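Type III secretion T3S chaperone (Chlamydia trachomatis, PDB 3K29) is probably a YscO-like component of the chlamydial type III secretion apparatus, built as a long helical hairpin and able to bind itself. Local coordinates at residues E35-V49 with L87-V101. Sequence-based numbering, arbitrary orientation.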
# COMPACT_ATOMS: atom_id res chain seq x y z
N GLU A 35 6.18 -12.34 1.04
CA GLU A 35 6.62 -12.66 2.40
C GLU A 35 5.60 -13.55 3.11
O GLU A 35 6.01 -14.48 3.79
CB GLU A 35 6.93 -11.39 3.22
CG GLU A 35 8.04 -10.50 2.64
CD GLU A 35 9.32 -11.25 2.24
OE1 GLU A 35 9.86 -12.09 3.01
OE2 GLU A 35 9.85 -10.95 1.16
N GLN A 36 4.30 -13.27 2.96
CA GLN A 36 3.26 -14.11 3.55
C GLN A 36 3.37 -15.57 3.07
O GLN A 36 3.25 -16.53 3.86
CB GLN A 36 1.86 -13.55 3.25
CG GLN A 36 1.55 -12.25 3.98
CD GLN A 36 1.04 -12.44 5.39
OE1 GLN A 36 1.33 -13.45 6.07
NE2 GLN A 36 0.26 -11.46 5.86
N GLU A 37 3.63 -15.73 1.78
CA GLU A 37 3.86 -17.03 1.18
C GLU A 37 5.12 -17.71 1.76
O GLU A 37 5.11 -18.92 2.01
CB GLU A 37 3.95 -16.87 -0.34
CG GLU A 37 3.51 -18.08 -1.14
CD GLU A 37 4.50 -19.24 -1.04
OE1 GLU A 37 5.70 -18.96 -0.83
OE2 GLU A 37 4.07 -20.43 -1.15
N LYS A 38 6.20 -16.95 1.97
CA LYS A 38 7.43 -17.51 2.58
C LYS A 38 7.17 -17.87 4.02
O LYS A 38 7.68 -18.87 4.47
CB LYS A 38 8.64 -16.57 2.50
CG LYS A 38 9.15 -16.28 1.08
CD LYS A 38 10.00 -14.99 1.00
CE LYS A 38 11.31 -15.08 1.81
NZ LYS A 38 11.94 -13.74 2.02
N LEU A 39 6.35 -17.08 4.72
CA LEU A 39 5.94 -17.45 6.09
C LEU A 39 5.21 -18.79 6.13
O LEU A 39 5.46 -19.61 7.03
CB LEU A 39 5.09 -16.36 6.77
CG LEU A 39 4.66 -16.62 8.23
CD1 LEU A 39 5.86 -16.84 9.14
CD2 LEU A 39 3.78 -15.49 8.82
N ARG A 40 4.29 -19.00 5.18
CA ARG A 40 3.58 -20.27 5.09
C ARG A 40 4.51 -21.45 4.82
O ARG A 40 4.35 -22.51 5.43
CB ARG A 40 2.43 -20.19 4.08
CG ARG A 40 1.20 -19.43 4.61
CD ARG A 40 -0.05 -19.55 3.68
NE ARG A 40 0.18 -19.04 2.32
CZ ARG A 40 0.07 -17.76 1.93
NH1 ARG A 40 -0.28 -16.80 2.78
NH2 ARG A 40 0.31 -17.44 0.67
N GLU A 41 5.50 -21.28 3.95
CA GLU A 41 6.51 -22.31 3.72
C GLU A 41 7.32 -22.64 4.98
O GLU A 41 7.52 -23.82 5.29
CB GLU A 41 7.47 -21.91 2.62
CG GLU A 41 7.02 -22.36 1.26
CD GLU A 41 8.18 -22.55 0.30
OE1 GLU A 41 8.73 -21.53 -0.21
OE2 GLU A 41 8.52 -23.72 0.02
N ARG A 42 7.78 -21.60 5.71
CA ARG A 42 8.46 -21.81 6.99
C ARG A 42 7.61 -22.54 7.98
O ARG A 42 8.06 -23.44 8.65
CB ARG A 42 8.95 -20.49 7.60
CG ARG A 42 9.85 -19.68 6.66
CD ARG A 42 11.30 -20.13 6.63
NE ARG A 42 11.49 -21.55 6.39
CZ ARG A 42 11.49 -22.15 5.20
NH1 ARG A 42 11.28 -21.44 4.09
NH2 ARG A 42 11.68 -23.49 5.12
N GLU A 43 6.35 -22.15 8.09
CA GLU A 43 5.43 -22.76 9.04
C GLU A 43 5.13 -24.21 8.65
O GLU A 43 4.93 -25.07 9.51
CB GLU A 43 4.16 -21.92 9.12
CG GLU A 43 4.37 -20.74 10.06
CD GLU A 43 3.27 -19.69 9.99
OE1 GLU A 43 2.49 -19.71 9.03
OE2 GLU A 43 3.20 -18.84 10.89
N SER A 44 5.19 -24.49 7.36
CA SER A 44 4.96 -25.83 6.84
C SER A 44 6.14 -26.72 7.24
O SER A 44 5.98 -27.82 7.82
CB SER A 44 4.81 -25.77 5.34
OG SER A 44 5.00 -27.03 4.77
N GLU A 45 7.34 -26.21 7.00
CA GLU A 45 8.54 -26.95 7.35
C GLU A 45 8.63 -27.17 8.84
O GLU A 45 9.06 -28.24 9.31
CB GLU A 45 9.79 -26.24 6.79
CG GLU A 45 9.93 -26.38 5.28
CD GLU A 45 9.88 -27.85 4.80
OE1 GLU A 45 10.49 -28.71 5.45
OE2 GLU A 45 9.22 -28.14 3.78
N ARG A 46 8.21 -26.16 9.61
CA ARG A 46 8.19 -26.28 11.07
C ARG A 46 7.18 -27.37 11.50
O ARG A 46 7.46 -28.18 12.39
CB ARG A 46 7.82 -24.96 11.73
CG ARG A 46 7.89 -24.96 13.27
CD ARG A 46 6.52 -25.20 13.97
NE ARG A 46 5.37 -24.69 13.21
CZ ARG A 46 4.88 -23.45 13.29
NH1 ARG A 46 5.43 -22.56 14.10
NH2 ARG A 46 3.84 -23.08 12.54
N ASP A 47 6.00 -27.36 10.87
CA ASP A 47 4.96 -28.37 11.20
C ASP A 47 5.40 -29.79 10.91
O ASP A 47 5.08 -30.67 11.70
CB ASP A 47 3.67 -28.04 10.46
CG ASP A 47 2.99 -26.77 11.02
OD1 ASP A 47 3.28 -26.39 12.18
OD2 ASP A 47 2.17 -26.16 10.32
N LYS A 48 6.17 -30.05 9.85
CA LYS A 48 6.66 -31.43 9.67
C LYS A 48 7.63 -31.90 10.74
O LYS A 48 7.52 -33.01 11.22
CB LYS A 48 7.16 -31.74 8.28
CG LYS A 48 8.25 -30.93 7.77
CD LYS A 48 8.24 -31.03 6.23
CE LYS A 48 6.84 -30.85 5.67
NZ LYS A 48 6.88 -30.31 4.31
N VAL A 49 8.54 -31.02 11.18
CA VAL A 49 9.41 -31.34 12.33
C VAL A 49 8.59 -31.49 13.60
O VAL A 49 8.81 -32.42 14.34
CB VAL A 49 10.58 -30.28 12.52
CG1 VAL A 49 11.51 -30.72 13.69
CG2 VAL A 49 11.42 -30.29 11.28
N LEU A 87 13.27 -28.79 16.18
CA LEU A 87 12.04 -28.02 16.26
C LEU A 87 12.30 -26.55 16.69
O LEU A 87 11.78 -25.64 16.04
CB LEU A 87 11.00 -28.70 17.20
CG LEU A 87 9.68 -27.93 17.37
CD1 LEU A 87 9.03 -27.70 15.89
CD2 LEU A 87 8.72 -28.74 18.30
N SER A 88 13.06 -26.31 17.78
CA SER A 88 13.38 -24.92 18.16
C SER A 88 14.06 -24.19 17.01
O SER A 88 13.85 -23.00 16.84
CB SER A 88 14.24 -24.82 19.44
OG SER A 88 15.44 -25.58 19.27
N GLU A 89 14.87 -24.88 16.21
CA GLU A 89 15.59 -24.18 15.10
C GLU A 89 14.56 -23.77 14.02
O GLU A 89 14.65 -22.69 13.43
CB GLU A 89 16.69 -25.06 14.52
CG GLU A 89 17.90 -25.22 15.47
CD GLU A 89 18.90 -26.29 15.02
OE1 GLU A 89 18.57 -27.05 14.08
OE2 GLU A 89 19.99 -26.40 15.61
N GLU A 90 13.55 -24.62 13.79
CA GLU A 90 12.50 -24.28 12.83
C GLU A 90 11.66 -23.12 13.33
O GLU A 90 11.29 -22.27 12.53
CB GLU A 90 11.57 -25.47 12.56
CG GLU A 90 12.25 -26.60 11.84
CD GLU A 90 12.76 -26.20 10.49
OE1 GLU A 90 12.13 -25.35 9.83
OE2 GLU A 90 13.78 -26.75 10.05
N GLU A 91 11.31 -23.10 14.63
CA GLU A 91 10.58 -21.99 15.21
C GLU A 91 11.33 -20.66 15.07
O GLU A 91 10.72 -19.61 14.89
CB GLU A 91 10.29 -22.18 16.70
CG GLU A 91 9.54 -23.46 17.06
CD GLU A 91 8.03 -23.40 16.75
OE1 GLU A 91 7.54 -22.41 16.14
OE2 GLU A 91 7.35 -24.38 17.13
N GLU A 92 12.65 -20.70 15.22
CA GLU A 92 13.46 -19.52 14.93
C GLU A 92 13.31 -19.07 13.47
O GLU A 92 13.05 -17.87 13.22
CB GLU A 92 14.94 -19.74 15.33
CG GLU A 92 15.75 -18.44 15.27
CD GLU A 92 15.02 -17.27 15.97
OE1 GLU A 92 14.75 -17.42 17.20
OE2 GLU A 92 14.69 -16.23 15.32
N LYS A 93 13.45 -19.99 12.51
CA LYS A 93 13.21 -19.69 11.11
C LYS A 93 11.84 -19.04 10.85
O LYS A 93 11.76 -18.11 10.01
CB LYS A 93 13.34 -20.92 10.24
CG LYS A 93 14.76 -21.29 9.89
CD LYS A 93 14.71 -22.53 8.97
CE LYS A 93 15.77 -23.53 9.36
NZ LYS A 93 15.53 -24.92 8.81
N VAL A 94 10.79 -19.56 11.52
CA VAL A 94 9.46 -19.01 11.44
C VAL A 94 9.46 -17.56 11.99
O VAL A 94 8.87 -16.68 11.38
CB VAL A 94 8.42 -19.89 12.18
CG1 VAL A 94 7.08 -19.13 12.44
CG2 VAL A 94 8.17 -21.16 11.39
N ASN A 95 10.09 -17.35 13.14
CA ASN A 95 10.13 -16.02 13.73
C ASN A 95 10.91 -14.96 12.94
O ASN A 95 10.49 -13.80 12.90
CB ASN A 95 10.64 -16.10 15.15
CG ASN A 95 9.66 -16.81 16.07
OD1 ASN A 95 8.46 -16.89 15.79
ND2 ASN A 95 10.19 -17.31 17.19
N LYS A 96 12.01 -15.35 12.31
CA LYS A 96 12.69 -14.48 11.32
C LYS A 96 11.73 -14.07 10.20
O LYS A 96 11.62 -12.88 9.84
CB LYS A 96 13.85 -15.23 10.67
CG LYS A 96 15.22 -14.92 11.24
CD LYS A 96 15.24 -15.01 12.72
CE LYS A 96 16.55 -14.44 13.26
NZ LYS A 96 17.08 -15.42 14.27
N GLN A 97 11.04 -15.06 9.62
CA GLN A 97 10.18 -14.75 8.50
C GLN A 97 9.03 -13.82 8.90
O GLN A 97 8.63 -12.94 8.13
CB GLN A 97 9.67 -16.04 7.81
CG GLN A 97 8.92 -15.83 6.48
CD GLN A 97 9.57 -14.83 5.55
OE1 GLN A 97 10.80 -14.73 5.46
NE2 GLN A 97 8.72 -14.09 4.82
N LYS A 98 8.54 -13.99 10.11
CA LYS A 98 7.57 -13.07 10.69
C LYS A 98 8.04 -11.65 10.64
O LYS A 98 7.24 -10.76 10.37
CB LYS A 98 7.15 -13.47 12.12
CG LYS A 98 6.22 -14.70 12.04
CD LYS A 98 5.50 -15.06 13.30
CE LYS A 98 4.59 -16.22 12.91
NZ LYS A 98 3.48 -16.51 13.87
N GLU A 99 9.33 -11.45 10.89
CA GLU A 99 9.91 -10.12 10.87
C GLU A 99 9.88 -9.49 9.46
O GLU A 99 9.67 -8.29 9.31
CB GLU A 99 11.35 -10.14 11.39
CG GLU A 99 11.57 -10.51 12.84
CD GLU A 99 13.05 -10.41 13.19
OE1 GLU A 99 13.54 -9.30 13.43
OE2 GLU A 99 13.74 -11.44 13.21
N ASN A 100 10.13 -10.32 8.45
CA ASN A 100 9.97 -9.92 7.05
C ASN A 100 8.54 -9.56 6.73
O ASN A 100 8.29 -8.58 6.01
CB ASN A 100 10.48 -11.00 6.09
CG ASN A 100 11.96 -11.18 6.16
OD1 ASN A 100 12.70 -10.26 6.49
ND2 ASN A 100 12.42 -12.38 5.87
N VAL A 101 7.59 -10.36 7.22
CA VAL A 101 6.18 -10.07 6.97
C VAL A 101 5.77 -8.73 7.57
O VAL A 101 5.12 -7.93 6.93
CB VAL A 101 5.23 -11.19 7.43
CG1 VAL A 101 3.77 -10.72 7.46
CG2 VAL A 101 5.36 -12.39 6.50
O HOH W 1 10.93 -23.10 9.14
O HOH W 2 12.99 -25.14 7.09
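Helices 8-66 and 70-160 pair here as an antiparallel coiled coil, with Leu39, Arg46, Val94 and Gln97 as the interlocking side chains; the segment axes approach to 8.8 Å at 169°. The packing is knobs-into-holes from both sides: Leu39 sits among Val94, Gln97, Lys98 and Val101, while Val94 enters the hole formed by Leu39, Arg42, Glu43 and Arg46. Leu39 CD1 lies 3.6 Å from Lys98 CG, so the aliphatic part of the lysine forms one wall of the hole.

Buried Gln97 is a polar knob. Its CG stands anti to the backbone N (chi1 -171°) and the chain then bends, bringing the amide across to Glu35. Gln97 NE2 donates to Glu35 OE1 (2.9 Å, nearly straight and in the amide plane) and to the backbone Glu35 O (2.9 Å, bent to 140°), which also takes the helix bond from Leu39 N. With Asn100 ND2 donating to Gln97 OE1 from above the carbonyl plane, both ends of the amide are engaged, which fixes its rotation. Lys38 NZ reaches the syn lone pair of Glu35 OE1, probably stabilising that carboxylate's charge.

Arg46 is the other polar knob. Val94 CG2 covers one guanidinium face near its rim, whereas Arg46 NH1 donates to Glu91 OE1 at 2.9 Å in the guanidinium plane, and Arg46 NE bonds Asp47 OD1. Two waters link Glu90 OE1 to Arg42. Towards the hairpin's turn, Val49 CG1 packs 4.1 Å from Leu87 CB. Reciprocal knobs-into-holes packing between antiparallel helices is the signature of a coiled-coil hairpin, here in a YscO-like protein.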